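Local coordinates for conserved hypothetical protein (Enterococcus faecalis, PDB 1T62), which is of unknown function but carries an ASCH domain of the PUA clan, consistent with a role in binding RNA, at residues Pro81-Met95 and Asp138-Tyr152. Residues are numbered along the deposited sequence; the frame is centred on the assembly and turned at random.
Sequences PLAIIRTTKVEIMPM and DMLLVCQSFEVVDLY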
# COMPACT_ATOMS: atom_id res chain seq x y z
N PRO B 81 2.20 6.12 -4.95
CA PRO B 81 1.30 7.06 -5.64
C PRO B 81 0.84 6.52 -6.98
O PRO B 81 1.64 6.03 -7.76
CB PRO B 81 2.14 8.32 -5.77
CG PRO B 81 3.54 7.85 -5.60
CD PRO B 81 3.44 6.78 -4.56
N LEU B 82 -0.46 6.62 -7.22
CA LEU B 82 -1.08 6.12 -8.43
C LEU B 82 -1.56 7.22 -9.37
O LEU B 82 -1.09 7.34 -10.49
CB LEU B 82 -2.27 5.24 -8.05
CG LEU B 82 -2.46 3.89 -8.71
CD1 LEU B 82 -3.85 3.39 -8.34
CD2 LEU B 82 -2.32 4.01 -10.21
N ALA B 83 -2.53 8.00 -8.91
CA ALA B 83 -3.05 9.10 -9.71
C ALA B 83 -3.74 10.08 -8.80
O ALA B 83 -3.98 9.78 -7.63
CB ALA B 83 -4.04 8.57 -10.73
N ILE B 84 -4.03 11.27 -9.30
CA ILE B 84 -4.73 12.24 -8.49
C ILE B 84 -6.10 12.49 -9.16
O ILE B 84 -6.22 12.48 -10.39
CB ILE B 84 -3.90 13.55 -8.28
CG1 ILE B 84 -4.71 14.76 -8.68
CG2 ILE B 84 -2.59 13.48 -9.00
CD1 ILE B 84 -5.48 15.31 -7.51
N ILE B 85 -7.13 12.66 -8.35
CA ILE B 85 -8.48 12.84 -8.86
C ILE B 85 -9.19 14.08 -8.33
O ILE B 85 -8.84 14.62 -7.28
CB ILE B 85 -9.31 11.62 -8.51
CG1 ILE B 85 -9.45 11.50 -6.99
CG2 ILE B 85 -8.62 10.37 -9.01
CD1 ILE B 85 -10.40 10.44 -6.56
N ARG B 86 -10.21 14.51 -9.06
CA ARG B 86 -10.98 15.67 -8.64
C ARG B 86 -12.45 15.29 -8.47
O ARG B 86 -13.05 14.67 -9.35
CB ARG B 86 -10.88 16.80 -9.66
CG ARG B 86 -11.10 18.12 -9.00
CD ARG B 86 -12.24 18.89 -9.58
NE ARG B 86 -11.81 19.70 -10.71
CZ ARG B 86 -11.74 19.23 -11.95
NH1 ARG B 86 -12.08 17.98 -12.18
NH2 ARG B 86 -11.35 20.02 -12.94
N THR B 87 -13.02 15.66 -7.33
CA THR B 87 -14.41 15.35 -7.04
C THR B 87 -15.33 16.39 -7.67
O THR B 87 -15.21 17.58 -7.39
CB THR B 87 -14.66 15.30 -5.51
OG1 THR B 87 -13.72 14.40 -4.90
CG2 THR B 87 -16.06 14.83 -5.22
N THR B 88 -16.24 15.94 -8.53
CA THR B 88 -17.17 16.84 -9.19
C THR B 88 -18.54 16.77 -8.52
O THR B 88 -19.43 17.55 -8.84
CB THR B 88 -17.37 16.47 -10.68
OG1 THR B 88 -17.74 15.09 -10.79
CG2 THR B 88 -16.10 16.69 -11.47
N LYS B 89 -18.69 15.84 -7.58
CA LYS B 89 -19.98 15.66 -6.91
C LYS B 89 -19.86 14.92 -5.59
O LYS B 89 -19.15 13.95 -5.48
CB LYS B 89 -20.89 14.90 -7.88
CG LYS B 89 -22.30 14.61 -7.41
CD LYS B 89 -23.03 13.82 -8.49
CE LYS B 89 -24.40 13.41 -8.04
NZ LYS B 89 -24.32 12.67 -6.75
N VAL B 90 -20.56 15.39 -4.57
CA VAL B 90 -20.57 14.73 -3.26
C VAL B 90 -22.03 14.53 -2.91
O VAL B 90 -22.83 15.48 -2.97
CB VAL B 90 -19.91 15.61 -2.16
CG1 VAL B 90 -20.02 14.91 -0.80
CG2 VAL B 90 -18.45 15.87 -2.49
N GLU B 91 -22.40 13.31 -2.55
CA GLU B 91 -23.78 13.05 -2.22
C GLU B 91 -23.96 12.06 -1.10
O GLU B 91 -23.27 11.05 -1.03
CB GLU B 91 -24.53 12.57 -3.47
CG GLU B 91 -25.93 12.07 -3.20
CD GLU B 91 -26.67 11.79 -4.47
OE1 GLU B 91 -26.05 11.23 -5.40
OE2 GLU B 91 -27.87 12.13 -4.56
N ILE B 92 -24.92 12.35 -0.23
CA ILE B 92 -25.25 11.50 0.91
C ILE B 92 -26.54 10.73 0.63
O ILE B 92 -27.57 11.35 0.38
CB ILE B 92 -25.46 12.34 2.18
CG1 ILE B 92 -24.20 13.14 2.49
CG2 ILE B 92 -25.81 11.44 3.34
CD1 ILE B 92 -24.33 13.99 3.70
N MET B 93 -26.48 9.40 0.67
CA MET B 93 -27.67 8.58 0.42
C MET B 93 -27.67 7.27 1.21
O MET B 93 -26.61 6.69 1.45
CB MET B 93 -27.80 8.25 -1.06
CG MET B 93 -26.89 7.14 -1.51
SD MET B 93 -27.11 6.74 -3.24
CE MET B 93 -25.76 7.70 -3.94
N PRO B 94 -28.85 6.79 1.62
CA PRO B 94 -29.00 5.55 2.39
C PRO B 94 -28.52 4.38 1.54
O PRO B 94 -28.87 4.30 0.36
CB PRO B 94 -30.49 5.48 2.66
CG PRO B 94 -30.92 6.92 2.61
CD PRO B 94 -30.17 7.41 1.40
N MET B 95 -27.76 3.47 2.13
CA MET B 95 -27.24 2.34 1.37
C MET B 95 -28.30 1.53 0.63
O MET B 95 -28.08 1.12 -0.50
CB MET B 95 -26.43 1.42 2.26
CG MET B 95 -25.52 0.55 1.44
SD MET B 95 -24.36 -0.33 2.46
CE MET B 95 -24.34 -1.92 1.64
N ASP B 138 -29.53 0.46 6.49
CA ASP B 138 -29.67 1.73 5.80
C ASP B 138 -28.74 2.81 6.32
O ASP B 138 -29.11 3.98 6.39
CB ASP B 138 -31.12 2.19 5.91
CG ASP B 138 -31.61 2.19 7.33
OD1 ASP B 138 -32.74 2.64 7.58
OD2 ASP B 138 -30.86 1.74 8.22
N MET B 139 -27.52 2.42 6.69
CA MET B 139 -26.58 3.41 7.16
C MET B 139 -26.29 4.32 5.99
O MET B 139 -26.10 3.87 4.87
CB MET B 139 -25.29 2.75 7.63
CG MET B 139 -24.55 1.99 6.57
SD MET B 139 -22.82 1.90 7.01
CE MET B 139 -22.34 3.52 6.53
N LEU B 140 -26.30 5.62 6.27
CA LEU B 140 -26.04 6.65 5.29
C LEU B 140 -24.63 6.51 4.70
O LEU B 140 -23.68 6.22 5.42
CB LEU B 140 -26.20 8.01 5.97
CG LEU B 140 -27.52 8.80 5.94
CD1 LEU B 140 -28.64 7.96 5.36
CD2 LEU B 140 -27.87 9.29 7.34
N LEU B 141 -24.51 6.71 3.39
CA LEU B 141 -23.23 6.65 2.69
C LEU B 141 -22.82 8.01 2.17
O LEU B 141 -23.67 8.84 1.83
CB LEU B 141 -23.30 5.73 1.48
CG LEU B 141 -23.29 4.23 1.67
CD1 LEU B 141 -23.52 3.57 0.33
CD2 LEU B 141 -21.96 3.81 2.27
N VAL B 142 -21.52 8.24 2.10
CA VAL B 142 -21.00 9.49 1.58
C VAL B 142 -20.41 9.14 0.21
O VAL B 142 -19.34 8.53 0.10
CB VAL B 142 -19.92 10.06 2.51
CG1 VAL B 142 -19.32 11.31 1.89
CG2 VAL B 142 -20.52 10.37 3.87
N CYS B 143 -21.14 9.52 -0.84
CA CYS B 143 -20.74 9.23 -2.21
C CYS B 143 -20.03 10.37 -2.96
O CYS B 143 -20.46 11.53 -2.92
CB CYS B 143 -21.98 8.80 -3.00
SG CYS B 143 -22.89 7.40 -2.26
N GLN B 144 -18.93 10.02 -3.64
CA GLN B 144 -18.13 10.97 -4.41
C GLN B 144 -18.01 10.57 -5.87
O GLN B 144 -17.77 9.42 -6.19
CB GLN B 144 -16.72 11.06 -3.86
CG GLN B 144 -16.60 11.72 -2.52
CD GLN B 144 -15.18 11.66 -2.01
OE1 GLN B 144 -14.27 12.32 -2.54
NE2 GLN B 144 -14.98 10.86 -0.98
N SER B 145 -18.18 11.54 -6.75
CA SER B 145 -18.04 11.31 -8.17
C SER B 145 -16.87 12.18 -8.57
O SER B 145 -16.89 13.41 -8.41
CB SER B 145 -19.31 11.71 -8.89
OG SER B 145 -20.37 10.87 -8.47
N PHE B 146 -15.82 11.53 -9.07
CA PHE B 146 -14.59 12.21 -9.43
C PHE B 146 -14.13 11.88 -10.85
O PHE B 146 -14.73 11.05 -11.54
CB PHE B 146 -13.49 11.77 -8.46
CG PHE B 146 -13.34 10.27 -8.36
CD1 PHE B 146 -14.13 9.54 -7.48
CD2 PHE B 146 -12.48 9.59 -9.22
CE1 PHE B 146 -14.07 8.14 -7.45
CE2 PHE B 146 -12.42 8.18 -9.21
CZ PHE B 146 -13.22 7.47 -8.32
N GLU B 147 -13.06 12.56 -11.26
CA GLU B 147 -12.44 12.34 -12.56
C GLU B 147 -10.93 12.27 -12.36
O GLU B 147 -10.37 13.03 -11.57
CB GLU B 147 -12.82 13.44 -13.56
CG GLU B 147 -12.52 14.89 -13.18
CD GLU B 147 -13.11 15.87 -14.22
OE1 GLU B 147 -13.03 17.10 -14.03
OE2 GLU B 147 -13.66 15.39 -15.24
N VAL B 148 -10.27 11.31 -13.02
CA VAL B 148 -8.83 11.19 -12.90
C VAL B 148 -8.22 12.38 -13.59
O VAL B 148 -8.34 12.58 -14.80
CB VAL B 148 -8.31 9.88 -13.51
CG1 VAL B 148 -6.80 9.99 -13.80
CG2 VAL B 148 -8.57 8.75 -12.53
N VAL B 149 -7.54 13.18 -12.78
CA VAL B 149 -6.95 14.44 -13.20
C VAL B 149 -5.43 14.39 -13.44
O VAL B 149 -4.86 15.33 -13.95
CB VAL B 149 -7.37 15.50 -12.13
CG1 VAL B 149 -6.17 16.10 -11.45
CG2 VAL B 149 -8.29 16.51 -12.74
N ASP B 150 -4.79 13.28 -13.09
CA ASP B 150 -3.35 13.14 -13.28
C ASP B 150 -2.90 11.73 -12.90
O ASP B 150 -3.41 11.14 -11.95
CB ASP B 150 -2.62 14.19 -12.44
CG ASP B 150 -1.12 14.27 -12.74
OD1 ASP B 150 -0.45 15.15 -12.15
OD2 ASP B 150 -0.60 13.46 -13.54
N LEU B 151 -1.96 11.17 -13.67
CA LEU B 151 -1.42 9.84 -13.39
C LEU B 151 0.00 10.01 -12.89
O LEU B 151 0.71 10.92 -13.34
CB LEU B 151 -1.41 9.00 -14.66
CG LEU B 151 -2.74 8.63 -15.31
CD1 LEU B 151 -2.46 7.89 -16.60
CD2 LEU B 151 -3.57 7.77 -14.36
N TYR B 152 0.43 9.14 -11.98
CA TYR B 152 1.78 9.19 -11.42
C TYR B 152 2.72 8.47 -12.35
O TYR B 152 2.91 7.27 -12.23
CB TYR B 152 1.82 8.53 -10.05
CG TYR B 152 3.19 8.51 -9.39
CD1 TYR B 152 4.00 7.38 -9.46
CD2 TYR B 152 3.65 9.60 -8.64
CE1 TYR B 152 5.24 7.33 -8.81
CE2 TYR B 152 4.90 9.57 -7.99
CZ TYR B 152 5.68 8.43 -8.07
OH TYR B 152 6.89 8.36 -7.40
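Ser145 O draws two bonds from Thr88, at the second of two classic beta bulges that interrupt this long antiparallel pair: the backbone N lies 2.6 Å from that oxygen, nearly in line with its C=O, while Thr88 OG1 meets the same oxygen from well above the carbonyl plane at 3.0 Å. A chi1 of 53° places the hydroxyl between its own backbone N and carbonyl carbon, on the side of the oxygen its N-H already holds. Thr88 and Lys89 both face Ser145 here, and strand 81-94 turns a corner. The other bulge sets Val149 and Asp150 against Ile84, whose O takes a bond from Val149 N at 2.8 Å and a weak one from Asp150 N. Across the bulge at Ser145, Thr87 OG1 donates to a lone pair of Gln144 OE1 in the plane of the amide (3.2 Å). On the same face, Ile85 CD1 rests over the Phe146 ring, 3.7 Å from its centroid, in a CH-pi contact. A second CH-pi contact closes the far end, where Pro81 CG lies over one face of the Tyr152 ring; Phe8 of helix 2-16 meets that ring edge-to-face, and Asp150 OD1 makes a salt bridge to Lys15 NZ of the same helix. Beyond the corner, Met93 CE touches Cys143 SG, and Met95 CG packs on Leu141 CD1 at 3.8 Å. Strand 71-75 flanks residues 81-87, and strand 50-54 borders strand 140-151; both strands are interior to a mixed five-stranded sheet, with 81-94 at its middle. This is the long, bulged antiparallel pair inside this ASCH domain's PUA-like beta fold.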